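Local coordinates for protein oxidoreductase (Thermotoga maritima, PDB 1ZH8) that probably catalyses NADP-dependent oxidation or reduction of an alcohol or carbonyl group, as a two-domain oxidoreductase whose substrate is not established, at residues D87-V92 against I110-I115; V136-N141 against G311-A316; Q169-M174 against T249-L254. All blocks are in the same frame, centred on the assembly; numbering follows the deposited sequence.

Interaction 1. Residues D87-V92 against I110-I115; sequences DLTLPV and ICEKPI. With NAP (NADP nicotinamide-adenine-dinucleotide phosphate), chain D.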
loop_
_atom_site.group_PDB
_atom_site.type_symbol
_atom_site.label_atom_id
_atom_site.label_comp_id
_atom_site.label_asym_id
_atom_site.label_seq_id
_atom_site.Cartn_x
_atom_site.Cartn_y
_atom_site.Cartn_z
ATOM N N ASP A 87 -35.490 -11.949 -8.581
ATOM C CA ASP A 87 -34.249 -11.779 -7.859
ATOM C C ASP A 87 -33.262 -12.842 -8.331
ATOM O O ASP A 87 -33.500 -14.037 -8.157
ATOM C CB ASP A 87 -34.539 -11.905 -6.362
ATOM C CG ASP A 87 -33.299 -11.755 -5.499
ATOM O OD1 ASP A 87 -32.295 -11.166 -5.981
ATOM O OD2 ASP A 87 -33.338 -12.226 -4.327
ATOM N N LEU A 88 -32.162 -12.410 -8.936
ATOM C CA LEU A 88 -31.205 -13.357 -9.480
ATOM C C LEU A 88 -30.024 -13.511 -8.546
ATOM O O LEU A 88 -29.284 -12.543 -8.294
ATOM C CB LEU A 88 -30.739 -12.945 -10.878
ATOM C CG LEU A 88 -31.791 -12.400 -11.850
ATOM C CD1 LEU A 88 -31.171 -11.861 -13.166
ATOM C CD2 LEU A 88 -32.858 -13.442 -12.129
ATOM N N THR A 89 -29.864 -14.720 -8.011
ATOM C CA THR A 89 -28.705 -15.057 -7.181
ATOM C C THR A 89 -27.993 -16.233 -7.830
ATOM O O THR A 89 -28.034 -17.365 -7.335
ATOM C CB THR A 89 -29.131 -15.405 -5.739
ATOM O OG1 THR A 89 -30.341 -16.179 -5.777
ATOM C CG2 THR A 89 -29.400 -14.118 -4.950
ATOM N N LEU A 90 -27.337 -15.948 -8.948
ATOM C CA LEU A 90 -26.844 -16.968 -9.859
ATOM C C LEU A 90 -25.346 -16.868 -10.033
ATOM O O LEU A 90 -24.732 -15.864 -9.611
ATOM C CB LEU A 90 -27.481 -16.759 -11.224
ATOM C CG LEU A 90 -28.994 -16.902 -11.208
ATOM C CD1 LEU A 90 -29.575 -16.260 -12.435
ATOM C CD2 LEU A 90 -29.353 -18.348 -11.142
ATOM N N PRO A 91 -24.749 -17.900 -10.667
ATOM C CA PRO A 91 -23.401 -17.757 -11.186
ATOM C C PRO A 91 -23.367 -16.522 -12.084
ATOM O O PRO A 91 -24.234 -16.345 -12.949
ATOM C CB PRO A 91 -23.208 -19.033 -12.024
ATOM C CG PRO A 91 -24.100 -20.039 -11.386
ATOM C CD PRO A 91 -25.299 -19.247 -10.909
ATOM N N VAL A 92 -22.372 -15.678 -11.880
ATOM C CA VAL A 92 -22.299 -14.399 -12.558
ATOM C C VAL A 92 -22.378 -14.507 -14.113
ATOM O O VAL A 92 -22.901 -13.591 -14.776
ATOM C CB VAL A 92 -21.082 -13.593 -12.026
ATOM C CG1 VAL A 92 -19.792 -14.366 -12.230
ATOM C CG2 VAL A 92 -20.977 -12.246 -12.665
ATOM N N ILE A 110 -33.837 -7.484 -9.770
ATOM C CA ILE A 110 -32.746 -7.244 -8.851
ATOM C C ILE A 110 -31.720 -8.369 -8.979
ATOM O O ILE A 110 -32.048 -9.545 -8.905
ATOM C CB ILE A 110 -33.209 -7.025 -7.390
ATOM C CG1 ILE A 110 -31.998 -6.770 -6.479
ATOM C CG2 ILE A 110 -34.081 -8.187 -6.896
ATOM C CD1 ILE A 110 -32.369 -6.128 -5.116
ATOM N N CYS A 111 -30.472 -7.997 -9.196
ATOM C CA CYS A 111 -29.458 -8.963 -9.535
ATOM C C CYS A 111 -28.221 -8.725 -8.723
ATOM O O CYS A 111 -27.798 -7.584 -8.519
ATOM C CB CYS A 111 -29.133 -8.876 -11.027
ATOM S SG CYS A 111 -27.914 -10.082 -11.594
ATOM N N GLU A 112 -27.638 -9.816 -8.267
ATOM C CA GLU A 112 -26.464 -9.769 -7.420
ATOM C C GLU A 112 -25.234 -9.254 -8.155
ATOM O O GLU A 112 -25.129 -9.370 -9.377
ATOM C CB GLU A 112 -26.182 -11.149 -6.796
ATOM C CG GLU A 112 -26.842 -11.349 -5.451
ATOM C CD GLU A 112 -26.244 -10.442 -4.376
ATOM O OE1 GLU A 112 -25.213 -9.779 -4.644
ATOM O OE2 GLU A 112 -26.816 -10.361 -3.275
ATOM N N LYS A 113 -24.314 -8.680 -7.387
ATOM C CA LYS A 113 -23.006 -8.323 -7.901
ATOM C C LYS A 113 -22.221 -9.612 -8.114
ATOM O O LYS A 113 -22.588 -10.644 -7.559
ATOM C CB LYS A 113 -22.271 -7.413 -6.900
ATOM C CG LYS A 113 -22.462 -7.746 -5.402
ATOM C CD LYS A 113 -21.994 -9.166 -4.994
ATOM C CE LYS A 113 -20.503 -9.337 -5.158
ATOM N NZ LYS A 113 -20.058 -10.724 -4.970
ATOM N N PRO A 114 -21.153 -9.576 -8.929
ATOM C CA PRO A 114 -20.760 -8.480 -9.837
ATOM C C PRO A 114 -21.786 -8.304 -10.949
ATOM O O PRO A 114 -22.493 -9.269 -11.283
ATOM C CB PRO A 114 -19.420 -8.960 -10.418
ATOM C CG PRO A 114 -18.943 -10.077 -9.435
ATOM C CD PRO A 114 -20.196 -10.702 -8.950
ATOM N N ILE A 115 -21.868 -7.094 -11.516
ATOM C CA ILE A 115 -22.750 -6.848 -12.634
ATOM C C ILE A 115 -22.634 -7.952 -13.708
ATOM O O ILE A 115 -23.652 -8.453 -14.178
ATOM C CB ILE A 115 -22.568 -5.434 -13.229
ATOM C CG1 ILE A 115 -23.656 -5.138 -14.267
ATOM C CG2 ILE A 115 -21.178 -5.251 -13.820
ATOM C CD1 ILE A 115 -23.485 -3.794 -14.999
HETATM P PA NAP D . -24.317 -20.592 -5.180
HETATM O O1A NAP D . -24.505 -21.130 -3.808
HETATM O O2A NAP D . -23.596 -21.509 -6.078
HETATM O O5B NAP D . -25.752 -20.158 -5.748
HETATM C C5B NAP D . -26.021 -20.225 -7.129
HETATM C C4B NAP D . -27.390 -20.854 -7.307
HETATM O O4B NAP D . -27.809 -20.742 -8.660
HETATM C C3B NAP D . -27.379 -22.343 -6.981
HETATM O O3B NAP D . -28.619 -22.598 -6.390
HETATM C C2B NAP D . -27.300 -22.954 -8.370
HETATM O O2B NAP D . -27.609 -24.315 -8.652
HETATM C C1B NAP D . -28.224 -22.019 -9.119
HETATM N N9A NAP D . -28.045 -22.148 -10.563
HETATM C C8A NAP D . -26.893 -22.454 -11.253
HETATM N N7A NAP D . -27.181 -22.450 -12.573
HETATM C C5A NAP D . -28.499 -22.152 -12.726
HETATM C C6A NAP D . -29.322 -22.019 -13.837
HETATM N N6A NAP D . -28.848 -22.215 -15.056
HETATM N N1A NAP D . -30.641 -21.682 -13.678
HETATM C C2A NAP D . -31.149 -21.496 -12.415
HETATM N N3A NAP D . -30.346 -21.634 -11.313
HETATM C C4A NAP D . -29.045 -21.954 -11.468
HETATM O O3 NAP D . -23.482 -19.233 -5.088
HETATM P PN NAP D . -23.917 -17.962 -4.204
HETATM O O1N NAP D . -25.319 -18.020 -3.682
HETATM O O2N NAP D . -22.748 -17.810 -3.348
HETATM O O5D NAP D . -23.889 -16.732 -5.244
HETATM C C5D NAP D . -24.947 -16.413 -6.130
HETATM C C4D NAP D . -24.882 -14.923 -6.459
HETATM O O4D NAP D . -24.936 -14.184 -5.244
HETATM C C3D NAP D . -23.555 -14.563 -7.133
HETATM O O3D NAP D . -23.757 -13.636 -8.174
HETATM C C2D NAP D . -22.727 -13.922 -6.046
HETATM O O2D NAP D . -21.821 -12.959 -6.546
HETATM C C1D NAP D . -23.805 -13.325 -5.154
HETATM N N1N NAP D . -23.331 -13.203 -3.777
HETATM C C2N NAP D . -23.326 -11.962 -3.208
HETATM C C3N NAP D . -22.874 -11.780 -1.897
HETATM C C7N NAP D . -23.077 -10.461 -1.194
HETATM O O7N NAP D . -22.560 -10.359 0.112
HETATM N N7N NAP D . -23.726 -9.437 -1.781
HETATM C C4N NAP D . -22.431 -12.892 -1.168
HETATM C C5N NAP D . -22.452 -14.165 -1.754
HETATM C C6N NAP D . -22.906 -14.308 -3.069
HETATM P P2B NAP D . -28.415 -25.444 -7.834
HETATM O O1X NAP D . -29.905 -25.352 -8.085
HETATM O O2X NAP D . -28.180 -25.317 -6.346
HETATM O O3X NAP D . -27.862 -26.747 -8.370
#
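Leu88 and Cys111 lie side by side on neighbouring parallel strands, with Leu88 CD1 resting 4.0 Å from Cys111 SG. Two backbone bonds join the strands: Leu88 N to Ile110 O (2.9 Å) and Glu112 N to Leu88 O (3.2 Å). This is a right-handed beta-alpha-beta crossover of a Rossmann fold, and the loops after the C-terminal ends of its strands line part of the cofactor site. Glu112 illustrates the transition from sheet to site. Its CB packs against NADP C1D at 3.6 Å, and CG touches both Thr89 CG2, 3.8 Å away, and the ribose ring oxygen O4D. A bend at chi2 (-67°) brings CD alongside the nicotinamide. There OE1 accepts an almost straight bond from the carboxamide N7N (3.2 Å, 171°) and a weak one from Lys113 N, while OE2 is bonded to His34. On the nicotinamide ribose, O3D donates to Leu90 O at 2.8 Å and O2D to Lys113 O at 2.6 Å. The cis peptide before Pro114 lies within the Glu-Lys-Pro sequence motif familiar in this family. With partners on both oxygens, the Glu112 carboxylate has little freedom to rotate and should orient the carboxamide and, with it, the nicotinamide ring.

Interaction 2. Residues V136-N141 against G311-A316; sequences VYIAEN and GSPVQA. With NAP (NADP nicotinamide-adenine-dinucleotide phosphate), chain D.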
loop_
_atom_site.group_PDB
_atom_site.type_symbol
_atom_site.label_atom_id
_atom_site.label_comp_id
_atom_site.label_asym_id
_atom_site.label_seq_id
_atom_site.Cartn_x
_atom_site.Cartn_y
_atom_site.Cartn_z
ATOM N N VAL A 136 -33.510 -2.319 -13.760
ATOM C CA VAL A 136 -32.420 -3.231 -13.428
ATOM C C VAL A 136 -31.674 -2.663 -12.223
ATOM O O VAL A 136 -31.176 -1.535 -12.252
ATOM C CB VAL A 136 -31.436 -3.465 -14.584
ATOM C CG1 VAL A 136 -30.330 -4.478 -14.154
ATOM C CG2 VAL A 136 -32.170 -3.982 -15.798
ATOM N N TYR A 137 -31.605 -3.465 -11.162
ATOM C CA TYR A 137 -30.990 -3.070 -9.925
ATOM C C TYR A 137 -29.892 -4.081 -9.606
ATOM O O TYR A 137 -30.196 -5.246 -9.381
ATOM C CB TYR A 137 -32.055 -3.048 -8.837
ATOM C CG TYR A 137 -31.606 -2.385 -7.562
ATOM C CD1 TYR A 137 -30.685 -3.009 -6.707
ATOM C CD2 TYR A 137 -32.106 -1.146 -7.197
ATOM C CE1 TYR A 137 -30.266 -2.400 -5.526
ATOM C CE2 TYR A 137 -31.707 -0.536 -6.014
ATOM C CZ TYR A 137 -30.787 -1.171 -5.190
ATOM O OH TYR A 137 -30.389 -0.560 -4.034
ATOM N N ILE A 138 -28.621 -3.653 -9.630
ATOM C CA ILE A 138 -27.516 -4.536 -9.236
ATOM C C ILE A 138 -27.257 -4.335 -7.760
ATOM O O ILE A 138 -26.944 -3.217 -7.316
ATOM C CB ILE A 138 -26.192 -4.285 -9.978
ATOM C CG1 ILE A 138 -26.403 -4.187 -11.492
ATOM C CG2 ILE A 138 -25.187 -5.420 -9.623
ATOM C CD1 ILE A 138 -27.096 -5.437 -12.150
ATOM N N ALA A 139 -27.390 -5.427 -7.021
ATOM C CA ALA A 139 -27.503 -5.387 -5.568
ATOM C C ALA A 139 -26.116 -5.377 -4.940
ATOM O O ALA A 139 -25.556 -6.435 -4.549
ATOM C CB ALA A 139 -28.348 -6.590 -5.064
ATOM N N GLU A 140 -25.555 -4.179 -4.872
ATOM C CA GLU A 140 -24.245 -3.993 -4.309
ATOM C C GLU A 140 -24.488 -3.532 -2.908
ATOM O O GLU A 140 -24.722 -2.340 -2.661
ATOM C CB GLU A 140 -23.455 -2.965 -5.118
ATOM C CG GLU A 140 -22.134 -2.566 -4.476
ATOM C CD GLU A 140 -21.356 -3.766 -3.946
ATOM O OE1 GLU A 140 -20.720 -4.469 -4.760
ATOM O OE2 GLU A 140 -21.402 -4.011 -2.715
ATOM N N ASN A 141 -24.486 -4.475 -1.979
ATOM C CA ASN A 141 -24.919 -4.147 -0.620
ATOM C C ASN A 141 -23.951 -3.213 0.134
ATOM O O ASN A 141 -24.377 -2.465 1.010
ATOM C CB ASN A 141 -25.227 -5.407 0.183
ATOM C CG ASN A 141 -24.017 -6.277 0.341
ATOM O OD1 ASN A 141 -23.483 -6.805 -0.639
ATOM N ND2 ASN A 141 -23.542 -6.388 1.553
ATOM N N GLY A 311 -28.476 1.213 -6.759
ATOM C CA GLY A 311 -28.571 -0.063 -7.463
ATOM C C GLY A 311 -28.236 0.082 -8.928
ATOM O O GLY A 311 -28.273 -0.878 -9.677
ATOM N N SER A 312 -27.941 1.307 -9.339
ATOM C CA SER A 312 -27.532 1.636 -10.711
ATOM C C SER A 312 -26.537 0.673 -11.386
ATOM O O SER A 312 -25.425 0.449 -10.889
ATOM C CB SER A 312 -26.923 3.034 -10.699
ATOM O OG SER A 312 -25.997 3.179 -11.748
ATOM N N PRO A 313 -26.931 0.093 -12.522
ATOM C CA PRO A 313 -25.994 -0.728 -13.306
ATOM C C PRO A 313 -24.659 -0.021 -13.625
ATOM O O PRO A 313 -23.610 -0.663 -13.585
ATOM C CB PRO A 313 -26.788 -1.029 -14.595
ATOM C CG PRO A 313 -28.205 -1.035 -14.145
ATOM C CD PRO A 313 -28.284 0.095 -13.117
ATOM N N VAL A 314 -24.712 1.277 -13.935
ATOM C CA VAL A 314 -23.535 2.090 -14.238
ATOM C C VAL A 314 -22.562 2.088 -13.059
ATOM O O VAL A 314 -21.346 1.958 -13.239
ATOM C CB VAL A 314 -23.962 3.551 -14.634
ATOM C CG1 VAL A 314 -22.768 4.491 -14.791
ATOM C CG2 VAL A 314 -24.755 3.536 -15.940
ATOM N N GLN A 315 -23.097 2.199 -11.845
ATOM C CA GLN A 315 -22.271 2.161 -10.620
ATOM C C GLN A 315 -21.549 0.829 -10.489
ATOM O O GLN A 315 -20.365 0.779 -10.120
ATOM C CB GLN A 315 -23.124 2.403 -9.365
ATOM C CG GLN A 315 -23.623 3.843 -9.176
ATOM C CD GLN A 315 -22.472 4.795 -8.958
ATOM O OE1 GLN A 315 -21.635 4.579 -8.078
ATOM N NE2 GLN A 315 -22.389 5.839 -9.798
ATOM N N ALA A 316 -22.262 -0.250 -10.803
ATOM C CA ALA A 316 -21.714 -1.586 -10.604
ATOM C C ALA A 316 -20.654 -1.821 -11.658
ATOM O O ALA A 316 -19.642 -2.480 -11.408
ATOM C CB ALA A 316 -22.797 -2.634 -10.704
HETATM P PA NAP D . -24.317 -20.592 -5.180
HETATM O O1A NAP D . -24.505 -21.130 -3.808
HETATM O O2A NAP D . -23.596 -21.509 -6.078
HETATM O O5B NAP D . -25.752 -20.158 -5.748
HETATM C C5B NAP D . -26.021 -20.225 -7.129
HETATM C C4B NAP D . -27.390 -20.854 -7.307
HETATM O O4B NAP D . -27.809 -20.742 -8.660
HETATM C C3B NAP D . -27.379 -22.343 -6.981
HETATM O O3B NAP D . -28.619 -22.598 -6.390
HETATM C C2B NAP D . -27.300 -22.954 -8.370
HETATM O O2B NAP D . -27.609 -24.315 -8.652
HETATM C C1B NAP D . -28.224 -22.019 -9.119
HETATM N N9A NAP D . -28.045 -22.148 -10.563
HETATM C C8A NAP D . -26.893 -22.454 -11.253
HETATM N N7A NAP D . -27.181 -22.450 -12.573
HETATM C C5A NAP D . -28.499 -22.152 -12.726
HETATM C C6A NAP D . -29.322 -22.019 -13.837
HETATM N N6A NAP D . -28.848 -22.215 -15.056
HETATM N N1A NAP D . -30.641 -21.682 -13.678
HETATM C C2A NAP D . -31.149 -21.496 -12.415
HETATM N N3A NAP D . -30.346 -21.634 -11.313
HETATM C C4A NAP D . -29.045 -21.954 -11.468
HETATM O O3 NAP D . -23.482 -19.233 -5.088
HETATM P PN NAP D . -23.917 -17.962 -4.204
HETATM O O1N NAP D . -25.319 -18.020 -3.682
HETATM O O2N NAP D . -22.748 -17.810 -3.348
HETATM O O5D NAP D . -23.889 -16.732 -5.244
HETATM C C5D NAP D . -24.947 -16.413 -6.130
HETATM C C4D NAP D . -24.882 -14.923 -6.459
HETATM O O4D NAP D . -24.936 -14.184 -5.244
HETATM C C3D NAP D . -23.555 -14.563 -7.133
HETATM O O3D NAP D . -23.757 -13.636 -8.174
HETATM C C2D NAP D . -22.727 -13.922 -6.046
HETATM O O2D NAP D . -21.821 -12.959 -6.546
HETATM C C1D NAP D . -23.805 -13.325 -5.154
HETATM N N1N NAP D . -23.331 -13.203 -3.777
HETATM C C2N NAP D . -23.326 -11.962 -3.208
HETATM C C3N NAP D . -22.874 -11.780 -1.897
HETATM C C7N NAP D . -23.077 -10.461 -1.194
HETATM O O7N NAP D . -22.560 -10.359 0.112
HETATM N N7N NAP D . -23.726 -9.437 -1.781
HETATM C C4N NAP D . -22.431 -12.892 -1.168
HETATM C C5N NAP D . -22.452 -14.165 -1.754
HETATM C C6N NAP D . -22.906 -14.308 -3.069
HETATM P P2B NAP D . -28.415 -25.444 -7.834
HETATM O O1X NAP D . -29.905 -25.352 -8.085
HETATM O O2X NAP D . -28.180 -25.317 -6.346
HETATM O O3X NAP D . -27.862 -26.747 -8.370
#
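Ile138 N donates to Gly311 O (2.8 Å, 154°), reaching the carbonyl in its plane on a lone pair, so the loop before helix 313-329 docks on the border strand of the parallel Rossmann sheet. Tyr137 leaves the strand away from the loop, but with CG anti to its own N (chi1 -168°) the ring swings back under Gly311, whose CA sits 3.3 Å from the ring centroid, over the face. Glycine brings no side chain to block this CH-pi contact; the phenol OH is held by Asp297. Ile138 points toward the loop and helix: its CG2 meets Ala316 CB at 3.8 Å, while CG1 touches Pro313 CA. Pro313 in turn packs its CG on Val136 CG1 (4.0 Å), and its CD lies 3.4 Å from Val136 O. The helix begins here, with Ser312 OG as N-cap accepting from Gln315 N at 3.1 Å. Beyond the strand, Asn141 OD1 accepts from the carboxamide N7N of NADP (2.9 Å). Flanked by two peptide groups, Gly311 has CA hydrogens that are probably polarised, which would favour one over the tyrosine face and suits the CA-H...O contact with Ile138 O.

Interaction 3. Residues Q169-M174 against T249-L254; sequences QIWVGM and TISYSL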
loop_
_atom_site.group_PDB
_atom_site.type_symbol
_atom_site.label_atom_id
_atom_site.label_comp_id
_atom_site.label_asym_id
_atom_site.label_seq_id
_atom_site.Cartn_x
_atom_site.Cartn_y
_atom_site.Cartn_z
ATOM N N GLN A 169 -6.448 -2.829 3.887
ATOM C CA GLN A 169 -5.794 -4.129 3.825
ATOM C C GLN A 169 -6.728 -5.155 4.371
ATOM O O GLN A 169 -7.152 -5.045 5.520
ATOM C CB GLN A 169 -4.550 -4.157 4.700
ATOM C CG GLN A 169 -3.542 -3.181 4.288
ATOM C CD GLN A 169 -2.220 -3.514 4.860
ATOM O OE1 GLN A 169 -1.892 -4.696 5.055
ATOM N NE2 GLN A 169 -1.431 -2.480 5.149
ATOM N N ILE A 170 -7.012 -6.179 3.581
ATOM C CA ILE A 170 -8.004 -7.168 3.953
ATOM C C ILE A 170 -7.384 -8.558 3.893
ATOM O O ILE A 170 -6.786 -8.929 2.890
ATOM C CB ILE A 170 -9.235 -7.073 3.027
ATOM C CG1 ILE A 170 -9.780 -5.642 3.035
ATOM C CG2 ILE A 170 -10.313 -8.117 3.406
ATOM C CD1 ILE A 170 -10.745 -5.373 1.936
ATOM N N TRP A 171 -7.526 -9.327 4.963
ATOM C CA TRP A 171 -6.980 -10.673 4.965
ATOM C C TRP A 171 -8.074 -11.664 5.307
ATOM O O TRP A 171 -8.348 -11.900 6.469
ATOM C CB TRP A 171 -5.814 -10.774 5.943
ATOM C CG TRP A 171 -4.684 -9.822 5.656
ATOM C CD1 TRP A 171 -4.537 -8.536 6.123
ATOM C CD2 TRP A 171 -3.528 -10.087 4.855
ATOM N NE1 TRP A 171 -3.366 -7.992 5.653
ATOM C CE2 TRP A 171 -2.730 -8.921 4.873
ATOM C CE3 TRP A 171 -3.091 -11.196 4.121
ATOM C CZ2 TRP A 171 -1.520 -8.838 4.186
ATOM C CZ3 TRP A 171 -1.888 -11.114 3.436
ATOM C CH2 TRP A 171 -1.117 -9.942 3.471
ATOM N N VAL A 172 -8.708 -12.237 4.288
ATOM C CA VAL A 172 -9.905 -13.070 4.499
ATOM C C VAL A 172 -9.640 -14.449 5.136
ATOM O O VAL A 172 -10.490 -14.967 5.864
ATOM C CB VAL A 172 -10.772 -13.169 3.217
ATOM C CG1 VAL A 172 -12.181 -13.636 3.555
ATOM C CG2 VAL A 172 -10.845 -11.805 2.511
ATOM N N GLY A 173 -8.463 -15.027 4.887
ATOM C CA GLY A 173 -8.107 -16.348 5.411
ATOM C C GLY A 173 -9.104 -17.473 5.125
ATOM O O GLY A 173 -9.362 -18.322 5.996
HETATM N N MSE A 174 -9.660 -17.498 3.911
HETATM C CA MSE A 174 -10.592 -18.564 3.542
HETATM C C MSE A 174 -9.837 -19.874 3.493
HETATM O O MSE A 174 -8.721 -19.930 2.980
HETATM C CB MSE A 174 -11.230 -18.319 2.181
HETATM C CG MSE A 174 -12.124 -17.119 2.103
HETATM SE SE MSE A 174 -12.786 -16.900 0.267
HETATM C CE MSE A 174 -14.501 -16.036 0.632
ATOM N N THR A 249 -4.991 -3.615 -0.712
ATOM C CA THR A 249 -4.323 -4.928 -0.734
ATOM C C THR A 249 -5.237 -5.982 -0.099
ATOM O O THR A 249 -5.813 -5.753 0.971
ATOM C CB THR A 249 -2.998 -4.896 0.044
ATOM O OG1 THR A 249 -2.102 -4.008 -0.602
ATOM C CG2 THR A 249 -2.355 -6.243 0.101
ATOM N N ILE A 250 -5.385 -7.130 -0.755
ATOM C CA ILE A 250 -6.215 -8.192 -0.205
ATOM C C ILE A 250 -5.664 -9.558 -0.546
ATOM O O ILE A 250 -5.158 -9.773 -1.649
ATOM C CB ILE A 250 -7.681 -8.073 -0.662
ATOM C CG1 ILE A 250 -8.578 -9.137 0.012
ATOM C CG2 ILE A 250 -7.780 -8.147 -2.187
ATOM C CD1 ILE A 250 -10.084 -8.829 -0.109
ATOM N N SER A 251 -5.755 -10.472 0.416
ATOM C CA SER A 251 -5.500 -11.890 0.193
ATOM C C SER A 251 -6.745 -12.625 0.601
ATOM O O SER A 251 -7.205 -12.492 1.717
ATOM C CB SER A 251 -4.346 -12.383 1.045
ATOM O OG SER A 251 -4.183 -13.784 0.883
ATOM N N TYR A 252 -7.317 -13.396 -0.303
ATOM C CA TYR A 252 -8.463 -14.184 0.088
ATOM C C TYR A 252 -8.064 -15.420 0.896
ATOM O O TYR A 252 -8.909 -15.986 1.589
ATOM C CB TYR A 252 -9.293 -14.530 -1.119
ATOM C CG TYR A 252 -10.073 -13.341 -1.595
ATOM C CD1 TYR A 252 -9.485 -12.391 -2.424
ATOM C CD2 TYR A 252 -11.407 -13.164 -1.225
ATOM C CE1 TYR A 252 -10.206 -11.277 -2.869
ATOM C CE2 TYR A 252 -12.130 -12.066 -1.648
ATOM C CZ TYR A 252 -11.525 -11.123 -2.471
ATOM O OH TYR A 252 -12.238 -10.034 -2.910
ATOM N N SER A 253 -6.789 -15.811 0.857
ATOM C CA SER A 253 -6.381 -17.087 1.468
ATOM C C SER A 253 -5.575 -16.951 2.765
ATOM O O SER A 253 -5.620 -17.834 3.605
ATOM C CB SER A 253 -5.639 -17.942 0.434
ATOM O OG SER A 253 -4.462 -18.518 0.962
ATOM N N LEU A 254 -4.875 -15.835 2.946
ATOM C CA LEU A 254 -4.060 -15.632 4.145
ATOM C C LEU A 254 -4.755 -14.825 5.249
ATOM O O LEU A 254 -5.672 -14.050 4.972
ATOM C CB LEU A 254 -2.722 -14.994 3.761
ATOM C CG LEU A 254 -1.893 -15.802 2.754
ATOM C CD1 LEU A 254 -0.771 -14.956 2.197
ATOM C CD2 LEU A 254 -1.352 -17.092 3.370
#
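Ile170 and Ile250 are in register, side by side on one face of a parallel strand pair inside the mixed sheet of the C-terminal domain, and the contact runs on into the loops that follow. The short strand axes are 4.7 Å apart and only 2° from parallel. Ile170 N bonds to Thr249 O, Ser251 N to Ile170 O and Val172 N to Ser251 O. Ile170 CG2 touches Ile250 CD1 at 3.6 Å, and both side chains pack on His203 of helix 195-211. A large sheet covered on one side by helices is the layout of the GFO/IDH/MocA C-terminal domain, and its other face, with Gln169, Thr249 and Trp171, meets the second subunit. Here Trp171 turns the CE3 side of its indole to the 249-254 segment, with Ser251 CB 3.5 Å from CE3 and Leu254 CB at the ring edge. Ser251 OG, anti to its backbone N (chi1 176°), accepts from Leu254 N at 3.0 Å, an ST motif. Gly173, at positive phi (53°), gives only a weak bond to Leu254 O, whereas Met174 N reaches Tyr252 O at 2.9 Å. The selenium of Met174, a selenomethionine, lies 4.3 Å from Tyr252 CD2, at the ring edge.

How the interactions relate
From the N terminus, interaction 1 closes first, bringing strand 108-112 beside strand 85-88 after the short excursion through helix 95-104. Interaction 2 then opens on the next strand of the same sheet, 136-139, and stays open until the chain returns at residues 311-316. Interaction 3 both opens and closes within that long loop, pairing strands of the C-terminal domain, so nothing crosses. Interactions 1 and 2 touch directly: Cys111 O lies 2.7 Å from Ala139 N, probably a hydrogen bond, and both reach NADP. Interaction 3 stands apart, its centre about 23 Å from that of interaction 1.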